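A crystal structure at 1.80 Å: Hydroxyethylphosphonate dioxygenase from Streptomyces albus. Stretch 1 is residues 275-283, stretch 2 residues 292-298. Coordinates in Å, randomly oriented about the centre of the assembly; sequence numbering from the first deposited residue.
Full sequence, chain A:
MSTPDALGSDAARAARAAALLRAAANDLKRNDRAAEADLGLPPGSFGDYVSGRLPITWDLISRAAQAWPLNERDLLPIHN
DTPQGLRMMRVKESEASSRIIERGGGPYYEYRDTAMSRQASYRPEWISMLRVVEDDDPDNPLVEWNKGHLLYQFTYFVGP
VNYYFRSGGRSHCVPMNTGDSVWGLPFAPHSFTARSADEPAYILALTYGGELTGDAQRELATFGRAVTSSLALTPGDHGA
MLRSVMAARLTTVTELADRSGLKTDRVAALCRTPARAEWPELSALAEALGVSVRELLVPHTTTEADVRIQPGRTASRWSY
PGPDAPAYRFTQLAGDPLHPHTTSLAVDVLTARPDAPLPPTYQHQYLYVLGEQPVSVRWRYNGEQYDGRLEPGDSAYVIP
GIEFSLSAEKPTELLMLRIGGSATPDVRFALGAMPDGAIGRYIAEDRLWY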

ATOM      1  N   ALA A 275      -8.042 -24.743  -5.489  1.00 23.20           N
ATOM      2  CA  ALA A 275      -9.258 -24.366  -6.198  1.00 29.56           C
ATOM      3  C   ALA A 275     -10.191 -23.576  -5.290  1.00 26.68           C
ATOM      4  O   ALA A 275     -10.349 -23.893  -4.110  1.00 21.62           O
ATOM      5  CB  ALA A 275      -9.973 -25.616  -6.724  1.00 24.81           C
ATOM      6  N   ARG A 276     -10.816 -22.538  -5.846  1.00 25.84           N
ATOM      7  CA  ARG A 276     -11.725 -21.736  -5.040  1.00 25.86           C
ATOM      8  C   ARG A 276     -12.989 -22.520  -4.715  1.00 23.95           C
ATOM      9  O   ARG A 276     -13.390 -23.444  -5.438  1.00 24.45           O
ATOM     10  CB  ARG A 276     -12.094 -20.440  -5.756  1.00 26.22           C
ATOM     11  CG  ARG A 276     -12.856 -20.649  -7.052  1.00 25.99           C
ATOM     12  CD  ARG A 276     -13.661 -19.418  -7.429  1.00 25.36           C
ATOM     13  NE  ARG A 276     -14.298 -19.576  -8.730  1.00 23.18           N
ATOM     14  CZ  ARG A 276     -15.528 -20.045  -8.919  1.00 29.71           C
ATOM     15  NH1 ARG A 276     -16.281 -20.402  -7.882  1.00 24.60           N
ATOM     16  NH2 ARG A 276     -16.009 -20.153 -10.154  1.00 30.09           N
ATOM     17  N   ALA A 277     -13.614 -22.149  -3.602  1.00 20.48           N
ATOM     18  CA  ALA A 277     -14.924 -22.675  -3.268  1.00 22.05           C
ATOM     19  C   ALA A 277     -15.961 -22.198  -4.291  1.00 21.41           C
ATOM     20  O   ALA A 277     -15.713 -21.300  -5.101  1.00 21.17           O
ATOM     21  CB  ALA A 277     -15.313 -22.243  -1.853  1.00 18.52           C
ATOM     22  N   GLU A 278     -17.137 -22.815  -4.251  1.00 22.82           N
ATOM     23  CA  GLU A 278     -18.250 -22.353  -5.068  1.00 23.44           C
ATOM     24  C   GLU A 278     -18.720 -20.986  -4.578  1.00 23.90           C
ATOM     25  O   GLU A 278     -18.567 -20.639  -3.401  1.00 22.97           O
ATOM     26  CB  GLU A 278     -19.402 -23.363  -5.022  1.00 23.08           C
ATOM     27  CG  GLU A 278     -18.977 -24.823  -5.227  1.00 20.78           C
ATOM     28  CD  GLU A 278     -18.527 -25.115  -6.649  1.00 33.43           C
ATOM     29  OE1 GLU A 278     -17.800 -26.113  -6.845  1.00 40.54           O
ATOM     30  OE2 GLU A 278     -18.896 -24.351  -7.569  1.00 37.67           O
ATOM     31  N   TRP A 279     -19.278 -20.188  -5.494  1.00 24.01           N
ATOM     32  CA  TRP A 279     -19.688 -18.826  -5.141  1.00 24.66           C
ATOM     33  C   TRP A 279     -20.582 -18.755  -3.906  1.00 27.40           C
ATOM     34  O   TRP A 279     -20.322 -17.909  -3.033  1.00 26.64           O
ATOM     35  CB  TRP A 279     -20.369 -18.145  -6.342  1.00 24.79           C
ATOM     36  CG  TRP A 279     -19.433 -17.911  -7.481  1.00 23.89           C
ATOM     37  CD1 TRP A 279     -19.514 -18.453  -8.734  1.00 26.50           C
ATOM     38  CD2 TRP A 279     -18.236 -17.120  -7.463  1.00 21.95           C
ATOM     39  NE1 TRP A 279     -18.455 -18.030  -9.502  1.00 25.64           N
ATOM     40  CE2 TRP A 279     -17.655 -17.213  -8.746  1.00 27.79           C
ATOM     41  CE3 TRP A 279     -17.604 -16.337  -6.493  1.00 31.96           C
ATOM     42  CZ2 TRP A 279     -16.473 -16.553  -9.082  1.00 28.32           C
ATOM     43  CZ3 TRP A 279     -16.431 -15.679  -6.830  1.00 31.59           C
ATOM     44  CH2 TRP A 279     -15.878 -15.800  -8.114  1.00 28.58           C
ATOM     45  N   PRO A 280     -21.616 -19.585  -3.752  1.00 23.83           N
ATOM     46  CA  PRO A 280     -22.408 -19.515  -2.515  1.00 29.07           C
ATOM     47  C   PRO A 280     -21.608 -19.867  -1.276  1.00 29.44           C
ATOM     48  O   PRO A 280     -21.875 -19.314  -0.200  1.00 25.59           O
ATOM     49  CB  PRO A 280     -23.536 -20.530  -2.767  1.00 25.08           C
ATOM     50  CG  PRO A 280     -23.596 -20.665  -4.239  1.00 34.36           C
ATOM     51  CD  PRO A 280     -22.182 -20.572  -4.691  1.00 32.60           C
ATOM     52  N   GLU A 281     -20.641 -20.783  -1.396  1.00 21.58           N
ATOM     53  CA  GLU A 281     -19.752 -21.083  -0.278  1.00 21.26           C
ATOM     54  C   GLU A 281     -18.843 -19.904   0.038  1.00 20.73           C
ATOM     55  O   GLU A 281     -18.618 -19.580   1.212  1.00 22.38           O
ATOM     56  CB  GLU A 281     -18.922 -22.330  -0.589  1.00 21.04           C
ATOM     57  CG  GLU A 281     -19.757 -23.579  -0.753  1.00 22.71           C
ATOM     58  CD  GLU A 281     -18.948 -24.777  -1.226  1.00 26.70           C
ATOM     59  OE1 GLU A 281     -17.987 -24.582  -1.994  1.00 24.55           O
ATOM     60  OE2 GLU A 281     -19.276 -25.917  -0.826  1.00 30.21           O
ATOM     61  N   LEU A 282     -18.297 -19.258  -0.993  1.00 20.08           N
ATOM     62  CA  LEU A 282     -17.438 -18.105  -0.744  1.00 23.89           C
ATOM     63  C   LEU A 282     -18.201 -17.000  -0.026  1.00 29.35           C
ATOM     64  O   LEU A 282     -17.660 -16.336   0.869  1.00 22.46           O
ATOM     65  CB  LEU A 282     -16.854 -17.582  -2.057  1.00 21.26           C
ATOM     66  CG  LEU A 282     -15.767 -18.418  -2.734  1.00 27.33           C
ATOM     67  CD1 LEU A 282     -15.476 -17.860  -4.110  1.00 28.14           C
ATOM     68  CD2 LEU A 282     -14.497 -18.429  -1.902  1.00 32.03           C
ATOM     69  N   SER A 283     -19.464 -16.782  -0.406  1.00 23.73           N
ATOM     70  CA  SER A 283     -20.242 -15.725   0.236  1.00 28.87           C
ATOM     71  C   SER A 283     -20.479 -16.040   1.703  1.00 23.04           C
ATOM     72  O   SER A 283     -20.376 -15.153   2.560  1.00 22.79           O
ATOM     73  CB  SER A 283     -21.581 -15.535  -0.477  1.00 32.96           C
ATOM     74  OG  SER A 283     -21.394 -15.201  -1.836  1.00 29.96           O
ATOM     75  N   SER A 292     -15.251  -9.121   2.717  1.00 19.93           N
ATOM     76  CA  SER A 292     -15.863  -9.249   1.404  1.00 25.90           C
ATOM     77  C   SER A 292     -15.323 -10.486   0.700  1.00 21.98           C
ATOM     78  O   SER A 292     -14.182 -10.900   0.919  1.00 17.90           O
ATOM     79  CB  SER A 292     -15.577  -8.006   0.557  1.00 20.20           C
ATOM     80  OG  SER A 292     -15.879  -8.237  -0.811  1.00 36.75           O
ATOM     81  N   VAL A 293     -16.160 -11.078  -0.157  1.00 23.40           N
ATOM     82  CA  VAL A 293     -15.709 -12.182  -1.003  1.00 24.32           C
ATOM     83  C   VAL A 293     -14.407 -11.817  -1.700  1.00 23.87           C
ATOM     84  O   VAL A 293     -13.563 -12.682  -1.957  1.00 23.80           O
ATOM     85  CB  VAL A 293     -16.815 -12.559  -2.016  1.00 21.47           C
ATOM     86  CG1 VAL A 293     -16.289 -13.542  -3.054  1.00 24.29           C
ATOM     87  CG2 VAL A 293     -18.022 -13.135  -1.298  1.00 24.91           C
ATOM     88  N   ARG A 294     -14.210 -10.525  -1.977  1.00 20.60           N
ATOM     89  CA  ARG A 294     -12.973 -10.047  -2.585  1.00 20.37           C
ATOM     90  C   ARG A 294     -11.739 -10.607  -1.884  1.00 24.74           C
ATOM     91  O   ARG A 294     -10.757 -10.976  -2.536  1.00 23.94           O
ATOM     92  CB  ARG A 294     -12.964  -8.515  -2.563  1.00 26.11           C
ATOM     93  CG  ARG A 294     -11.756  -7.864  -3.211  1.00 31.59           C
ATOM     94  CD  ARG A 294     -11.829  -6.329  -3.197  1.00 23.22           C
ATOM     95  NE  ARG A 294     -10.564  -5.774  -3.679  1.00 25.70           N
ATOM     96  CZ  ARG A 294     -10.380  -5.224  -4.881  1.00 28.81           C
ATOM     97  NH1 ARG A 294      -9.176  -4.787  -5.225  1.00 29.26           N
ATOM     98  NH2 ARG A 294     -11.394  -5.086  -5.732  1.00 20.54           N
ATOM     99  N   GLU A 295     -11.776 -10.703  -0.551  1.00 22.52           N
ATOM    100  CA  GLU A 295     -10.581 -11.065   0.197  1.00 17.39           C
ATOM    101  C   GLU A 295     -10.280 -12.557   0.197  1.00 18.75           C
ATOM    102  O   GLU A 295      -9.181 -12.937   0.621  1.00 25.42           O
ATOM    103  CB  GLU A 295     -10.700 -10.562   1.646  1.00 17.34           C
ATOM    104  CG  GLU A 295     -10.797  -9.052   1.713  1.00 18.89           C
ATOM    105  CD  GLU A 295      -9.520  -8.364   1.222  1.00 24.17           C
ATOM    106  OE1 GLU A 295      -8.429  -8.967   1.321  1.00 21.71           O
ATOM    107  OE2 GLU A 295      -9.607  -7.215   0.742  1.00 25.87           O
ATOM    108  N   LEU A 296     -11.204 -13.410  -0.261  1.00 17.54           N
ATOM    109  CA  LEU A 296     -10.954 -14.846  -0.357  1.00 17.71           C
ATOM    110  C   LEU A 296     -10.549 -15.278  -1.760  1.00 23.87           C
ATOM    111  O   LEU A 296     -10.271 -16.464  -1.975  1.00 24.21           O
ATOM    112  CB  LEU A 296     -12.190 -15.632   0.086  1.00 21.73           C
ATOM    113  CG  LEU A 296     -12.664 -15.414   1.529  1.00 19.52           C
ATOM    114  CD1 LEU A 296     -13.918 -16.268   1.800  1.00 19.82           C
ATOM    115  CD2 LEU A 296     -11.583 -15.748   2.539  1.00 24.68           C
ATOM    116  N   LEU A 297     -10.516 -14.350  -2.715  1.00 22.93           N
ATOM    117  CA  LEU A 297     -10.125 -14.630  -4.089  1.00 20.70           C
ATOM    118  C   LEU A 297      -8.654 -14.284  -4.283  1.00 23.68           C
ATOM    119  O   LEU A 297      -8.167 -13.291  -3.741  1.00 21.38           O
ATOM    120  CB  LEU A 297     -10.981 -13.835  -5.073  1.00 20.31           C
ATOM    121  CG  LEU A 297     -12.464 -14.203  -5.132  1.00 20.63           C
ATOM    122  CD1 LEU A 297     -13.140 -13.386  -6.225  1.00 22.32           C
ATOM    123  CD2 LEU A 297     -12.620 -15.696  -5.408  1.00 22.95           C
ATOM    124  N   VAL A 298      -7.950 -15.108  -5.050  1.00 21.65           N
ATOM    125  CA  VAL A 298      -6.518 -14.961  -5.272  1.00 20.95           C
ATOM    126  C   VAL A 298      -6.301 -14.805  -6.770  1.00 23.85           C
ATOM    127  O   VAL A 298      -6.835 -15.597  -7.546  1.00 24.29           O
ATOM    128  CB  VAL A 298      -5.714 -16.162  -4.738  1.00 29.77           C
ATOM    129  CG1 VAL A 298      -4.217 -15.891  -4.833  1.00 26.02           C
ATOM    130  CG2 VAL A 298      -6.110 -16.475  -3.305  1.00 25.14           C
TER

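The start of a helix can pack against a neighbouring segment mainly through apolar side chains, with no hydrogen bond between them. The contact between residues 275-283 and 292-298 of this dioxygenase is a compact example. No hydrogen bond crosses between the two stretches, and most of the 299 Å² buried between them comes from Trp279, Leu282, Val293, Leu296 and Leu297.

The centre belongs to Leu282. Its CA-to-CB bond points toward the second stretch, and with chi1 at -72° (m) and chi2 at 171° (t) the side chain reaches three residues at once. Its CD1 lies 3.8 Å from CD2 of Leu297, its CD2 lies 4.1 Å from CB of Leu296, and its CB lies 4.2 Å from CG1 of Val293. These are van der Waals separations, close enough for dispersion and for the exclusion of water but with no directional bonding. The backbone shares in the packing: Leu282 O sits 3.9 Å from Val293 CG2 and also 3.9 Å from Leu296 CD1, so methyl groups rest against the carbonyl without forming a hydrogen bond to it.

The second stretch turns where these partners converge. Residues 293-295 have helical phi/psi values, and bonds of the i to i+3 kind accompany the turn: Glu295 N donates to Ser292 O at 2.8 Å and Leu296 N to Val293 O at 3.0 Å, while a weak bond joins Leu297 N to Arg294 O at 3.4 Å. Val293 and Leu296 both direct CA-to-CB toward the first stretch. Leu297 starts sideways, but the end of its side chain comes nearer.

Trp279 extends the apolar surface one helical turn before Ser283. Its CA-to-CB bond also runs sideways, yet the indole swings its far end inward, bringing CZ3 to 4.1 Å from Leu297 CD1 and 4.3 Å from Val293 CG1. Both methyls meet the ring at its edge, near its plane, so this is edge packing rather than a stack on the face. At the margin, the aliphatic part of Arg276 makes a looser contact, CD to Leu297 CD2 at 4.4 Å.

Ser283 marks the other end of the contact, where its CA approaches Val293 CG2 at 3.7 Å. The CA atoms of these two residues are 5.9 Å apart, against 7.3 Å between those of Arg276 and Leu297. The CA-to-CB bond of Ser283 points away, and its OG, 4.0 Å from Val293 CG2, gains no polar partner across the contact.

Several polar groups of the first stretch bond within it, and others are satisfied elsewhere in the structure. Glu278 occupies the N-cap position; its O accepts from Leu282 N at 2.8 Å, and its N donates to Glu281 OE1 at 3.0 Å. Ser283 N donates to Trp279 O at 3.0 Å. Arg276 turns its guanidinium to its own stretch, with NH1 donating to Ala277 O at 3.0 Å, while its CD is the atom that touches Leu297.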